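Local coordinates for antigen MTB48, Mycobacterial protein (Mycobacterium smegmatis, PDB 4WJ1) that is exported through the ESX-1 type VII secretion system and, in its full-length form, is probably involved in DNA conjugation, at least in the recipient strain, at residues A[142-147]-A[232-237]; A[136-141]-A[257-262]; A[222-227]-A[267-272]; A[31-36]-A[153-158]. One frame throughout, in Å; residues are numbered along the deposited sequence.

Interaction 1. Residues A[142-147]-A[232-237]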
loop_
_atom_site.group_PDB
_atom_site.type_symbol
_atom_site.label_atom_id
_atom_site.label_comp_id
_atom_site.label_asym_id
_atom_site.label_seq_id
_atom_site.Cartn_x
_atom_site.Cartn_y
_atom_site.Cartn_z
ATOM N N ALA A 142 0.247 -6.798 -35.055
ATOM C CA ALA A 142 -0.012 -6.055 -33.830
ATOM C C ALA A 142 -1.510 -5.990 -33.535
ATOM O O ALA A 142 -1.931 -6.111 -32.383
ATOM C CB ALA A 142 0.585 -4.664 -33.919
ATOM N N ALA A 143 -2.309 -5.803 -34.579
ATOM C CA ALA A 143 -3.761 -5.780 -34.436
ATOM C C ALA A 143 -4.238 -7.094 -33.824
ATOM O O ALA A 143 -5.095 -7.108 -32.939
ATOM C CB ALA A 143 -4.429 -5.530 -35.785
ATOM N N ARG A 144 -3.648 -8.190 -34.289
ATOM C CA ARG A 144 -3.971 -9.529 -33.814
ATOM C C ARG A 144 -3.693 -9.652 -32.328
ATOM O O ARG A 144 -4.524 -10.137 -31.561
ATOM C CB ARG A 144 -3.160 -10.566 -34.596
ATOM C CG ARG A 144 -3.584 -12.021 -34.419
ATOM C CD ARG A 144 -4.125 -12.578 -35.738
ATOM N NE ARG A 144 -3.335 -12.098 -36.871
ATOM C CZ ARG A 144 -3.761 -12.073 -38.130
ATOM N NH1 ARG A 144 -4.982 -12.500 -38.433
ATOM N NH2 ARG A 144 -2.964 -11.613 -39.089
ATOM N N ILE A 145 -2.505 -9.212 -31.927
ATOM C CA ILE A 145 -2.087 -9.284 -30.536
ATOM C C ILE A 145 -3.006 -8.434 -29.672
ATOM O O ILE A 145 -3.468 -8.875 -28.619
ATOM C CB ILE A 145 -0.632 -8.818 -30.375
ATOM C CG1 ILE A 145 0.319 -9.852 -30.953
ATOM C CG2 ILE A 145 -0.288 -8.546 -28.910
ATOM C CD1 ILE A 145 1.704 -9.329 -31.094
ATOM N N ILE A 146 -3.277 -7.214 -30.130
ATOM C CA ILE A 146 -4.151 -6.304 -29.401
ATOM C C ILE A 146 -5.553 -6.901 -29.237
ATOM O O ILE A 146 -6.128 -6.884 -28.146
ATOM C CB ILE A 146 -4.240 -4.932 -30.114
ATOM C CG1 ILE A 146 -2.913 -4.193 -29.982
ATOM C CG2 ILE A 146 -5.339 -4.073 -29.518
ATOM C CD1 ILE A 146 -2.774 -3.034 -30.926
ATOM N N HIS A 147 -6.104 -7.458 -30.310
ATOM C CA HIS A 147 -7.510 -7.816 -30.255
ATOM C C HIS A 147 -7.771 -9.248 -29.808
ATOM O O HIS A 147 -8.908 -9.601 -29.514
ATOM C CB HIS A 147 -8.164 -7.518 -31.594
ATOM C CG HIS A 147 -8.357 -6.051 -31.825
ATOM N ND1 HIS A 147 -9.513 -5.392 -31.489
ATOM C CD2 HIS A 147 -7.503 -5.108 -32.307
ATOM C CE1 HIS A 147 -9.379 -4.098 -31.764
ATOM N NE2 HIS A 147 -8.170 -3.909 -32.259
ATOM N N PRO A 232 -4.975 0.129 -35.945
ATOM C CA PRO A 232 -5.798 -0.680 -36.840
ATOM C C PRO A 232 -6.406 -1.874 -36.112
ATOM O O PRO A 232 -5.762 -2.483 -35.256
ATOM C CB PRO A 232 -4.802 -1.115 -37.909
ATOM C CG PRO A 232 -3.849 0.039 -37.982
ATOM C CD PRO A 232 -3.692 0.497 -36.566
ATOM N N THR A 233 -7.655 -2.184 -36.436
ATOM C CA THR A 233 -8.367 -3.245 -35.747
ATOM C C THR A 233 -8.163 -4.569 -36.439
ATOM O O THR A 233 -7.640 -4.626 -37.549
ATOM C CB THR A 233 -9.861 -2.962 -35.673
ATOM O OG1 THR A 233 -10.375 -2.817 -37.005
ATOM C CG2 THR A 233 -10.113 -1.692 -34.867
ATOM N N LEU A 234 -8.576 -5.638 -35.771
ATOM C CA LEU A 234 -8.439 -6.954 -36.342
ATOM C C LEU A 234 -9.396 -7.025 -37.522
ATOM O O LEU A 234 -9.087 -7.632 -38.539
ATOM C CB LEU A 234 -8.716 -8.039 -35.297
ATOM C CG LEU A 234 -8.360 -9.462 -35.736
ATOM C CD1 LEU A 234 -6.980 -9.519 -36.384
ATOM C CD2 LEU A 234 -8.423 -10.414 -34.558
ATOM N N GLU A 235 -10.538 -6.357 -37.393
ATOM C CA GLU A 235 -11.486 -6.228 -38.493
ATOM C C GLU A 235 -10.845 -5.502 -39.675
ATOM O O GLU A 235 -11.169 -5.792 -40.824
ATOM C CB GLU A 235 -12.760 -5.494 -38.043
ATOM C CG GLU A 235 -13.814 -5.387 -39.150
ATOM C CD GLU A 235 -15.138 -4.741 -38.722
ATOM O OE1 GLU A 235 -15.267 -4.307 -37.552
ATOM O OE2 GLU A 235 -16.061 -4.685 -39.580
ATOM N N ASN A 236 -9.931 -4.567 -39.402
ATOM C CA ASN A 236 -9.214 -3.902 -40.486
ATOM C C ASN A 236 -8.398 -4.916 -41.279
ATOM O O ASN A 236 -8.267 -4.793 -42.497
ATOM C CB ASN A 236 -8.298 -2.793 -39.971
ATOM C CG ASN A 236 -9.055 -1.546 -39.557
ATOM O OD1 ASN A 236 -8.547 -0.722 -38.799
ATOM N ND2 ASN A 236 -10.272 -1.403 -40.053
ATOM N N VAL A 237 -7.863 -5.925 -40.595
ATOM C CA VAL A 237 -7.142 -6.992 -41.284
ATOM C C VAL A 237 -8.064 -7.729 -42.261
ATOM O O VAL A 237 -7.716 -7.956 -43.429
ATOM C CB VAL A 237 -6.549 -8.005 -40.299
ATOM C CG1 VAL A 237 -5.747 -9.060 -41.048
ATOM C CG2 VAL A 237 -5.689 -7.297 -39.270
#
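The last turns of helix 139-147 run past the start of helix 234-242, and the two backbones come closest where the CA atoms of Ala143 and Leu234 lie 5.2 Å apart. That start is built as a capping box within the EspB PPE domain: Asn236 N donates to Thr233 OG1, and Thr233 N returns a nearly straight bond (165°) to Asn236 OD1, arriving from above the plane of the amide carbonyl. Thr233 is the N-cap, and its hydroxyl reaches Asn236 N because OG1 sits in the crowded position between backbone N and carbonyl carbon (chi1 59°). The box pairs these four groups within 232-237; the contact with helix 139-147 is made by van der Waals approach of side chains to backbone and carbon atoms. Ala143 has the tightest approach: its CB lies 3.4 Å from Pro232 O and also touches Val237 CG2 at 4.1 Å. One turn on, the ring of His147 lies across the corner, with Leu234 N 3.7 Å above one face and offset toward the rim. His147 and Leu234 run alongside each other with opposed directions, CB against CB at 3.8 Å. Arg144, exposed to solvent, bends at chi2 and chi3, so that the guanidinium lies obliquely to both Leu234 CD1 and Val237 CG1. Behind the corner, Pro232 rests on Gln261 and Ser262 of helix 248-272. At the imidazole tip, His147 NE2 lies 3.6 Å from Thr233 CA.

Interaction 2. Residues A[136-141]-A[257-262]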
loop_
_atom_site.group_PDB
_atom_site.type_symbol
_atom_site.label_atom_id
_atom_site.label_comp_id
_atom_site.label_asym_id
_atom_site.label_seq_id
_atom_site.Cartn_x
_atom_site.Cartn_y
_atom_site.Cartn_z
ATOM N N GLU A 136 10.130 -2.953 -33.598
ATOM C CA GLU A 136 9.216 -2.617 -34.688
ATOM C C GLU A 136 8.245 -3.774 -34.903
ATOM O O GLU A 136 8.605 -4.930 -34.682
ATOM C CB GLU A 136 9.982 -2.313 -35.975
ATOM C CG GLU A 136 10.497 -0.889 -36.085
ATOM C CD GLU A 136 11.146 -0.634 -37.427
ATOM O OE1 GLU A 136 12.156 -1.317 -37.723
ATOM O OE2 GLU A 136 10.639 0.223 -38.191
HETATM N N MSE A 137 7.019 -3.465 -35.323
HETATM C CA MSE A 137 6.015 -4.502 -35.578
HETATM C C MSE A 137 5.215 -4.303 -36.863
HETATM O O MSE A 137 5.042 -3.178 -37.327
HETATM C CB MSE A 137 5.024 -4.589 -34.420
HETATM C CG MSE A 137 5.621 -4.940 -33.075
HETATM SE SE MSE A 137 4.152 -5.516 -31.941
HETATM C CE MSE A 137 3.411 -6.862 -33.152
ATOM N N ASP A 138 4.718 -5.408 -37.414
ATOM C CA ASP A 138 3.780 -5.386 -38.531
ATOM C C ASP A 138 2.365 -5.075 -38.026
ATOM O O ASP A 138 1.972 -5.553 -36.962
ATOM C CB ASP A 138 3.803 -6.725 -39.255
ATOM C CG ASP A 138 2.714 -6.838 -40.304
ATOM O OD1 ASP A 138 1.558 -7.150 -39.937
ATOM O OD2 ASP A 138 3.024 -6.637 -41.498
ATOM N N TRP A 139 1.594 -4.292 -38.778
ATOM C CA TRP A 139 0.318 -3.798 -38.259
ATOM C C TRP A 139 -0.739 -4.890 -38.095
ATOM O O TRP A 139 -1.539 -4.839 -37.158
ATOM C CB TRP A 139 -0.234 -2.674 -39.139
ATOM C CG TRP A 139 -0.762 -3.066 -40.486
ATOM C CD1 TRP A 139 -0.073 -3.076 -41.662
ATOM C CD2 TRP A 139 -2.109 -3.436 -40.807
ATOM N NE1 TRP A 139 -0.900 -3.458 -42.694
ATOM C CE2 TRP A 139 -2.154 -3.682 -42.195
ATOM C CE3 TRP A 139 -3.272 -3.606 -40.053
ATOM C CZ2 TRP A 139 -3.320 -4.087 -42.840
ATOM C CZ3 TRP A 139 -4.438 -4.005 -40.705
ATOM C CH2 TRP A 139 -4.450 -4.244 -42.077
ATOM N N GLU A 140 -0.754 -5.874 -38.986
ATOM C CA GLU A 140 -1.725 -6.950 -38.836
ATOM C C GLU A 140 -1.320 -7.796 -37.635
ATOM O O GLU A 140 -2.159 -8.173 -36.816
ATOM C CB GLU A 140 -1.830 -7.807 -40.092
ATOM C CG GLU A 140 -1.745 -7.021 -41.394
ATOM C CD GLU A 140 -1.920 -7.899 -42.636
ATOM O OE1 GLU A 140 -2.179 -9.118 -42.479
ATOM O OE2 GLU A 140 -1.795 -7.369 -43.769
ATOM N N ALA A 141 -0.021 -8.063 -37.517
ATOM C CA ALA A 141 0.503 -8.812 -36.384
ATOM C C ALA A 141 0.152 -8.124 -35.076
ATOM O O ALA A 141 -0.196 -8.786 -34.101
ATOM C CB ALA A 141 2.002 -8.977 -36.501
HETATM N N MSE A 257 -0.452 3.025 -45.287
HETATM C CA MSE A 257 -1.203 3.897 -44.389
HETATM C C MSE A 257 -1.540 3.205 -43.080
HETATM O O MSE A 257 -1.372 3.778 -42.004
HETATM C CB MSE A 257 -2.486 4.382 -45.047
HETATM C CG MSE A 257 -2.287 5.554 -45.953
HETATM SE SE MSE A 257 -3.992 6.067 -46.698
HETATM C CE MSE A 257 -4.848 6.573 -45.026
ATOM N N LEU A 258 -2.007 1.969 -43.181
ATOM C CA LEU A 258 -2.355 1.192 -42.002
ATOM C C LEU A 258 -1.109 0.876 -41.189
ATOM O O LEU A 258 -1.143 0.880 -39.959
ATOM C CB LEU A 258 -3.092 -0.087 -42.403
ATOM C CG LEU A 258 -4.456 0.181 -43.051
ATOM C CD1 LEU A 258 -4.861 -0.946 -43.961
ATOM C CD2 LEU A 258 -5.505 0.395 -41.974
ATOM N N GLN A 259 -0.004 0.617 -41.876
ATOM C CA GLN A 259 1.251 0.371 -41.184
ATOM C C GLN A 259 1.682 1.611 -40.398
ATOM O O GLN A 259 2.126 1.503 -39.248
ATOM C CB GLN A 259 2.343 -0.048 -42.174
ATOM C CG GLN A 259 3.687 -0.330 -41.525
ATOM C CD GLN A 259 3.630 -1.476 -40.539
ATOM O OE1 GLN A 259 2.750 -2.331 -40.615
ATOM N NE2 GLN A 259 4.565 -1.494 -39.596
ATOM N N GLU A 260 1.536 2.790 -41.002
ATOM C CA GLU A 260 1.912 4.010 -40.293
ATOM C C GLU A 260 0.921 4.289 -39.149
ATOM O O GLU A 260 1.323 4.763 -38.087
ATOM C CB GLU A 260 2.021 5.221 -41.235
ATOM C CG GLU A 260 2.646 6.438 -40.526
ATOM C CD GLU A 260 2.972 7.650 -41.414
ATOM O OE1 GLU A 260 2.727 7.622 -42.637
ATOM O OE2 GLU A 260 3.522 8.637 -40.866
ATOM N N GLN A 261 -0.356 3.959 -39.334
ATOM C CA GLN A 261 -1.311 4.035 -38.228
ATOM C C GLN A 261 -0.859 3.203 -37.040
ATOM O O GLN A 261 -0.923 3.654 -35.892
ATOM C CB GLN A 261 -2.688 3.560 -38.657
ATOM C CG GLN A 261 -3.552 4.641 -39.230
ATOM C CD GLN A 261 -4.794 4.075 -39.898
ATOM O OE1 GLN A 261 -5.429 3.163 -39.359
ATOM N NE2 GLN A 261 -5.147 4.611 -41.076
ATOM N N SER A 262 -0.423 1.981 -37.318
ATOM C CA SER A 262 -0.011 1.082 -36.263
ATOM C C SER A 262 1.216 1.618 -35.546
ATOM O O SER A 262 1.249 1.687 -34.317
ATOM C CB SER A 262 0.285 -0.290 -36.821
ATOM O OG SER A 262 0.792 -1.133 -35.806
#
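Gln259 meets the start of helix 139-147 with both ends of its amide. Its NE2 donates to Met137 O at 2.9 Å, with the acceptor only 3° out of the amide plane, while OE1 accepts from Trp139 N at 2.9 Å on a lone pair, along a more bent line (136°). A chain that leaves anti to the backbone N and then bends at chi2 brings the amide across the gap, and the pair of bonds fixes its flip. The same OE1 lies at the indole edge, 3.1 Å from Trp139 CD1. Leu258 takes one face of the indole: its CB makes a CH-pi contact with the five-membered ring, 3.9 Å from the centroid, and Leu258 CD1 reaches Trp139 CZ2. Glu140 CG covers the opposite face. At the root of the side chain Ser262 CB touches Trp139 CB at 3.4 Å, while Ser262 OG is hydrogen-bonded to His231. In the next shell Asp138 OD1, at the N-cap, accepts from Ala141 N at 3.0 Å on its anti lone pair, and Glu263 takes a second bond from Gln259 NE2. Trp255 of helix 248-272 meets the indole edge-to-face, and Pro232, just ahead of helix 234-242, and Val237 within it pack against Trp139.

Interaction 3. Residues A[222-227]-A[267-272]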
loop_
_atom_site.group_PDB
_atom_site.type_symbol
_atom_site.label_atom_id
_atom_site.label_comp_id
_atom_site.label_asym_id
_atom_site.label_seq_id
_atom_site.Cartn_x
_atom_site.Cartn_y
_atom_site.Cartn_z
ATOM N N ASP A 222 -5.972 4.342 -19.680
ATOM C CA ASP A 222 -6.314 5.405 -20.617
ATOM C C ASP A 222 -5.492 5.268 -21.888
ATOM O O ASP A 222 -6.023 5.385 -22.995
ATOM C CB ASP A 222 -6.099 6.788 -20.008
ATOM C CG ASP A 222 -7.157 7.140 -18.963
ATOM O OD1 ASP A 222 -8.117 6.356 -18.803
ATOM O OD2 ASP A 222 -7.033 8.207 -18.311
ATOM N N ALA A 223 -4.201 5.012 -21.728
ATOM C CA ALA A 223 -3.317 4.871 -22.879
ATOM C C ALA A 223 -3.701 3.653 -23.704
ATOM O O ALA A 223 -3.588 3.652 -24.926
ATOM C CB ALA A 223 -1.889 4.767 -22.444
ATOM N N HIS A 224 -4.166 2.614 -23.027
ATOM C CA HIS A 224 -4.517 1.400 -23.715
ATOM C C HIS A 224 -5.821 1.585 -24.500
ATOM O O HIS A 224 -5.935 1.117 -25.629
ATOM C CB HIS A 224 -4.638 0.241 -22.728
ATOM C CG HIS A 224 -4.789 -1.083 -23.394
ATOM N ND1 HIS A 224 -6.020 -1.599 -23.753
ATOM C CD2 HIS A 224 -3.873 -1.989 -23.808
ATOM C CE1 HIS A 224 -5.851 -2.768 -24.331
ATOM N NE2 HIS A 224 -4.554 -3.033 -24.383
ATOM N N ASP A 225 -6.792 2.256 -23.878
ATOM C CA ASP A 225 -8.023 2.681 -24.536
ATOM C C ASP A 225 -7.708 3.412 -25.837
ATOM O O ASP A 225 -8.258 3.099 -26.898
ATOM C CB ASP A 225 -8.844 3.598 -23.620
ATOM C CG ASP A 225 -9.609 2.834 -22.537
ATOM O OD1 ASP A 225 -9.547 1.587 -22.495
ATOM O OD2 ASP A 225 -10.287 3.490 -21.723
ATOM N N LYS A 226 -6.814 4.385 -25.747
ATOM C CA LYS A 226 -6.419 5.174 -26.909
ATOM C C LYS A 226 -5.720 4.298 -27.954
ATOM O O LYS A 226 -5.855 4.525 -29.157
ATOM C CB LYS A 226 -5.519 6.325 -26.466
ATOM C CG LYS A 226 -5.253 7.405 -27.502
ATOM C CD LYS A 226 -4.831 8.700 -26.801
ATOM C CE LYS A 226 -3.624 9.359 -27.470
ATOM N NZ LYS A 226 -2.768 10.107 -26.474
ATOM N N LEU A 227 -4.983 3.291 -27.493
ATOM C CA LEU A 227 -4.282 2.398 -28.404
ATOM C C LEU A 227 -5.310 1.596 -29.198
ATOM O O LEU A 227 -5.243 1.495 -30.418
ATOM C CB LEU A 227 -3.347 1.466 -27.641
ATOM C CG LEU A 227 -2.823 0.309 -28.489
ATOM C CD1 LEU A 227 -1.808 0.803 -29.504
ATOM C CD2 LEU A 227 -2.260 -0.797 -27.625
ATOM N N GLU A 267 3.701 3.874 -30.801
ATOM C CA GLU A 267 4.590 4.899 -30.284
ATOM C C GLU A 267 3.872 5.735 -29.235
ATOM O O GLU A 267 4.398 5.979 -28.158
ATOM C CB GLU A 267 5.101 5.785 -31.423
ATOM C CG GLU A 267 6.057 6.896 -30.996
ATOM C CD GLU A 267 6.761 7.563 -32.184
ATOM O OE1 GLU A 267 6.314 7.373 -33.344
ATOM O OE2 GLU A 267 7.770 8.275 -31.957
ATOM N N ALA A 268 2.655 6.159 -29.545
ATOM C CA ALA A 268 1.874 6.958 -28.614
ATOM C C ALA A 268 1.565 6.155 -27.359
ATOM O O ALA A 268 1.486 6.696 -26.257
ATOM C CB ALA A 268 0.588 7.438 -29.272
ATOM N N TYR A 269 1.392 4.854 -27.534
ATOM C CA TYR A 269 1.093 3.962 -26.423
ATOM C C TYR A 269 2.313 3.806 -25.506
ATOM O O TYR A 269 2.205 3.825 -24.283
ATOM C CB TYR A 269 0.640 2.615 -26.972
ATOM C CG TYR A 269 0.289 1.579 -25.936
ATOM C CD1 TYR A 269 -0.574 1.871 -24.880
ATOM C CD2 TYR A 269 0.801 0.293 -26.033
ATOM C CE1 TYR A 269 -0.899 0.911 -23.947
ATOM C CE2 TYR A 269 0.483 -0.667 -25.109
ATOM C CZ TYR A 269 -0.366 -0.357 -24.066
ATOM O OH TYR A 269 -0.672 -1.344 -23.159
ATOM N N ALA A 270 3.477 3.650 -26.117
ATOM C CA ALA A 270 4.716 3.518 -25.372
ATOM C C ALA A 270 4.937 4.767 -24.524
ATOM O O ALA A 270 5.143 4.664 -23.318
ATOM C CB ALA A 270 5.877 3.289 -26.315
ATOM N N ASN A 271 4.864 5.940 -25.150
ATOM C CA ASN A 271 5.002 7.203 -24.429
ATOM C C ASN A 271 3.935 7.415 -23.369
ATOM O O ASN A 271 4.244 7.663 -22.206
ATOM C CB ASN A 271 4.974 8.377 -25.398
ATOM C CG ASN A 271 6.145 8.366 -26.349
ATOM O OD1 ASN A 271 7.152 7.701 -26.098
ATOM N ND2 ASN A 271 6.025 9.101 -27.452
ATOM N N GLY A 272 2.678 7.299 -23.774
ATOM C CA GLY A 272 1.562 7.674 -22.926
ATOM C C GLY A 272 1.350 6.786 -21.726
ATOM O O GLY A 272 0.713 7.195 -20.756
HETATM O O HOH W 1 -1.335 7.435 -24.943
#
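Apolar contact between the two helices centres on Tyr269, whose side chain leaves anti to the backbone N (chi1 -180°) and lays its ring across helix 187-230. Leu227 comes over one face: its CD2 sits 3.7 Å from the ring centroid in a CH-pi contact, displaced toward the CD2-CE2 rim, while Leu227 CB approaches the ring from the CD1 side. Ala223 adds backbone as well as methyl, with Ala223 O 3.5 Å from Tyr269 CD1. One turn further along helix 248-272, Ala223 CB faces Gly272, which brings no side chain, and reaches its carbonyl carbon at 3.9 Å. This is antiparallel helix pairing of the kind that builds the long helical bundle of EspB; the N-to-C directions of the two short segments differ by 175° and their axes approach to 9.1 Å. Among the aromatic groups, His224 and Tyr269 run alongside each other in the same direction, their rings oblique at 71°. Tyr269 OH meets the imidazole edge in its plane, 3.3 Å from His224 CD2. The polar tips serve a different partner, the N-terminal end of helix 40-96 and the residues leading into it, in the PE part: Tyr269 OH is hydrogen-bonded to Thr42 OG1 and His224 NE2 to Asp37 OD2. A water also joins the helices, donating to Ala268 O at 3.2 Å and weakly accepting from Lys226 NZ at 3.4 Å.

Interaction 4. Residues A[31-36]-A[153-158]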
loop_
_atom_site.group_PDB
_atom_site.type_symbol
_atom_site.label_atom_id
_atom_site.label_comp_id
_atom_site.label_asym_id
_atom_site.label_seq_id
_atom_site.Cartn_x
_atom_site.Cartn_y
_atom_site.Cartn_z
ATOM N N GLY A 31 -7.367 -7.052 -5.076
ATOM C CA GLY A 31 -7.054 -8.309 -5.711
ATOM C C GLY A 31 -5.916 -8.155 -6.698
ATOM O O GLY A 31 -5.219 -7.158 -6.730
ATOM N N ASP A 32 -5.734 -9.168 -7.525
ATOM C CA ASP A 32 -4.688 -9.161 -8.519
ATOM C C ASP A 32 -5.297 -8.671 -9.856
ATOM O O ASP A 32 -6.450 -8.236 -9.901
ATOM C CB ASP A 32 -4.099 -10.569 -8.617
ATOM C CG ASP A 32 -2.696 -10.586 -9.144
ATOM O OD1 ASP A 32 -2.215 -9.543 -9.643
ATOM O OD2 ASP A 32 -2.081 -11.668 -9.074
ATOM N N ALA A 33 -4.528 -8.739 -10.936
ATOM C CA ALA A 33 -4.984 -8.278 -12.236
ATOM C C ALA A 33 -4.236 -9.032 -13.314
ATOM O O ALA A 33 -3.165 -9.573 -13.036
ATOM C CB ALA A 33 -4.756 -6.789 -12.383
ATOM N N THR A 34 -4.789 -9.070 -14.534
ATOM C CA THR A 34 -4.055 -9.602 -15.674
ATOM C C THR A 34 -3.815 -8.537 -16.764
ATOM O O THR A 34 -4.543 -7.546 -16.836
ATOM C CB THR A 34 -4.784 -10.805 -16.273
ATOM O OG1 THR A 34 -6.088 -10.412 -16.700
ATOM C CG2 THR A 34 -4.919 -11.893 -15.240
ATOM N N LYS A 35 -2.759 -8.734 -17.562
ATOM C CA LYS A 35 -2.444 -7.940 -18.770
ATOM C C LYS A 35 -3.590 -7.889 -19.767
ATOM O O LYS A 35 -4.214 -8.910 -20.011
ATOM C CB LYS A 35 -1.258 -8.542 -19.531
ATOM C CG LYS A 35 0.073 -8.285 -18.965
ATOM C CD LYS A 35 0.974 -9.480 -19.194
ATOM C CE LYS A 35 1.069 -9.799 -20.648
ATOM N NZ LYS A 35 2.146 -10.802 -20.882
ATOM N N PRO A 36 -3.818 -6.729 -20.400
ATOM C CA PRO A 36 -4.835 -6.601 -21.454
ATOM C C PRO A 36 -4.426 -7.325 -22.728
ATOM O O PRO A 36 -5.282 -7.818 -23.441
ATOM C CB PRO A 36 -4.924 -5.090 -21.701
ATOM C CG PRO A 36 -4.097 -4.443 -20.636
ATOM C CD PRO A 36 -3.154 -5.451 -20.096
ATOM N N ALA A 153 -9.327 -3.832 -21.305
ATOM C CA ALA A 153 -8.462 -3.867 -20.119
ATOM C C ALA A 153 -9.272 -3.825 -18.843
ATOM O O ALA A 153 -8.946 -3.085 -17.918
ATOM C CB ALA A 153 -7.475 -2.720 -20.145
ATOM N N LEU A 154 -10.344 -4.606 -18.825
ATOM C CA LEU A 154 -11.262 -4.653 -17.693
ATOM C C LEU A 154 -10.603 -5.087 -16.397
ATOM O O LEU A 154 -10.972 -4.594 -15.330
ATOM C CB LEU A 154 -12.430 -5.590 -17.999
ATOM C CG LEU A 154 -13.287 -5.145 -19.180
ATOM C CD1 LEU A 154 -14.364 -6.179 -19.474
ATOM C CD2 LEU A 154 -13.892 -3.789 -18.866
ATOM N N SER A 155 -9.666 -6.033 -16.482
ATOM C CA SER A 155 -8.955 -6.498 -15.292
ATOM C C SER A 155 -8.167 -5.343 -14.676
ATOM O O SER A 155 -8.330 -5.023 -13.497
ATOM C CB SER A 155 -8.020 -7.662 -15.618
ATOM O OG SER A 155 -7.367 -8.124 -14.443
HETATM N N MSE A 156 -7.346 -4.703 -15.504
HETATM C CA MSE A 156 -6.567 -3.554 -15.087
HETATM C C MSE A 156 -7.453 -2.437 -14.565
HETATM O O MSE A 156 -7.128 -1.803 -13.561
HETATM C CB MSE A 156 -5.690 -3.061 -16.239
HETATM C CG MSE A 156 -4.469 -3.948 -16.453
HETATM SE SE MSE A 156 -3.396 -4.173 -14.821
HETATM C CE MSE A 156 -3.297 -2.336 -14.249
ATOM N N LYS A 157 -8.589 -2.216 -15.209
ATOM C CA LYS A 157 -9.492 -1.164 -14.752
ATOM C C LYS A 157 -10.088 -1.513 -13.393
ATOM O O LYS A 157 -10.285 -0.641 -12.563
ATOM C CB LYS A 157 -10.593 -0.905 -15.777
ATOM C CG LYS A 157 -10.108 -0.066 -16.958
ATOM C CD LYS A 157 -11.052 -0.124 -18.148
ATOM C CE LYS A 157 -10.572 0.804 -19.257
ATOM N NZ LYS A 157 -11.189 0.467 -20.581
ATOM N N TYR A 158 -10.349 -2.789 -13.147
ATOM C CA TYR A 158 -10.893 -3.164 -11.856
ATOM C C TYR A 158 -9.816 -3.013 -10.757
ATOM O O TYR A 158 -10.091 -2.572 -9.643
ATOM C CB TYR A 158 -11.417 -4.584 -11.894
ATOM C CG TYR A 158 -12.205 -4.921 -10.672
ATOM C CD1 TYR A 158 -13.137 -4.027 -10.173
ATOM C CD2 TYR A 158 -12.025 -6.134 -10.010
ATOM C CE1 TYR A 158 -13.870 -4.323 -9.040
ATOM C CE2 TYR A 158 -12.749 -6.438 -8.875
ATOM C CZ TYR A 158 -13.677 -5.529 -8.399
ATOM O OH TYR A 158 -14.410 -5.829 -7.274
HETATM O O HOH W 2 -6.334 -6.079 -18.158
#
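Ser155, in the first turn of helix 154-178, points its side chain toward the extended segment 31-36. With OG anti to the backbone N (chi1 -178°), the hydroxyl oxygen stands against the extended backbone and accepts from Thr34 N at 2.7 Å along a nearly straight line (165°). Ala33 CA and CB pack against the same oxygen, and Thr34 OG1 comes within 3.5 Å of Ser155 CB. Next along the helix, Met156, a selenomethionine, curls at chi2 and chi3 so that CG lies against Thr34 O and the selenium meets Ala33 CB at 3.8 Å. A water bridges the backbones here, donating to Thr34 O at 2.7 Å and accepting from Met156 N at 3.2 Å, and so takes up one of the N-H groups of the helix's first turn. The Pro36 ring lies against the methyl of Ala153, the N-cap residue, CB to CB at 3.8 Å. The contact thus joins the loop ahead of helix 40-96, on the PE side, to the PPE helix 154-178; helix 40-96 backs Met156 through Leu49, and helix 187-230 backs it through Phe220 and Val221.

The four contacts lie on the same side of the chain's centre. Interactions 1 and 2 share helix 139-147 and touch, their centres about 9 Å apart; interaction 3 lies about 15 Å from each and shares helix 248-272 with interaction 2. Interaction 4 stands about 16 Å from interaction 3, centre to centre, and meets it through the Lys157-Asp225 salt bridge. Along the chain interaction 4 closes before interaction 3 opens, whereas the segments of interactions 1 and 3 alternate, 142-147 and 222-227 preceding 232-237 and 267-272. Interactions 1 to 3 lie wholly in the PPE part, and interaction 4 ties PE sequence to it, consistent with both packing together in one elongated helical body.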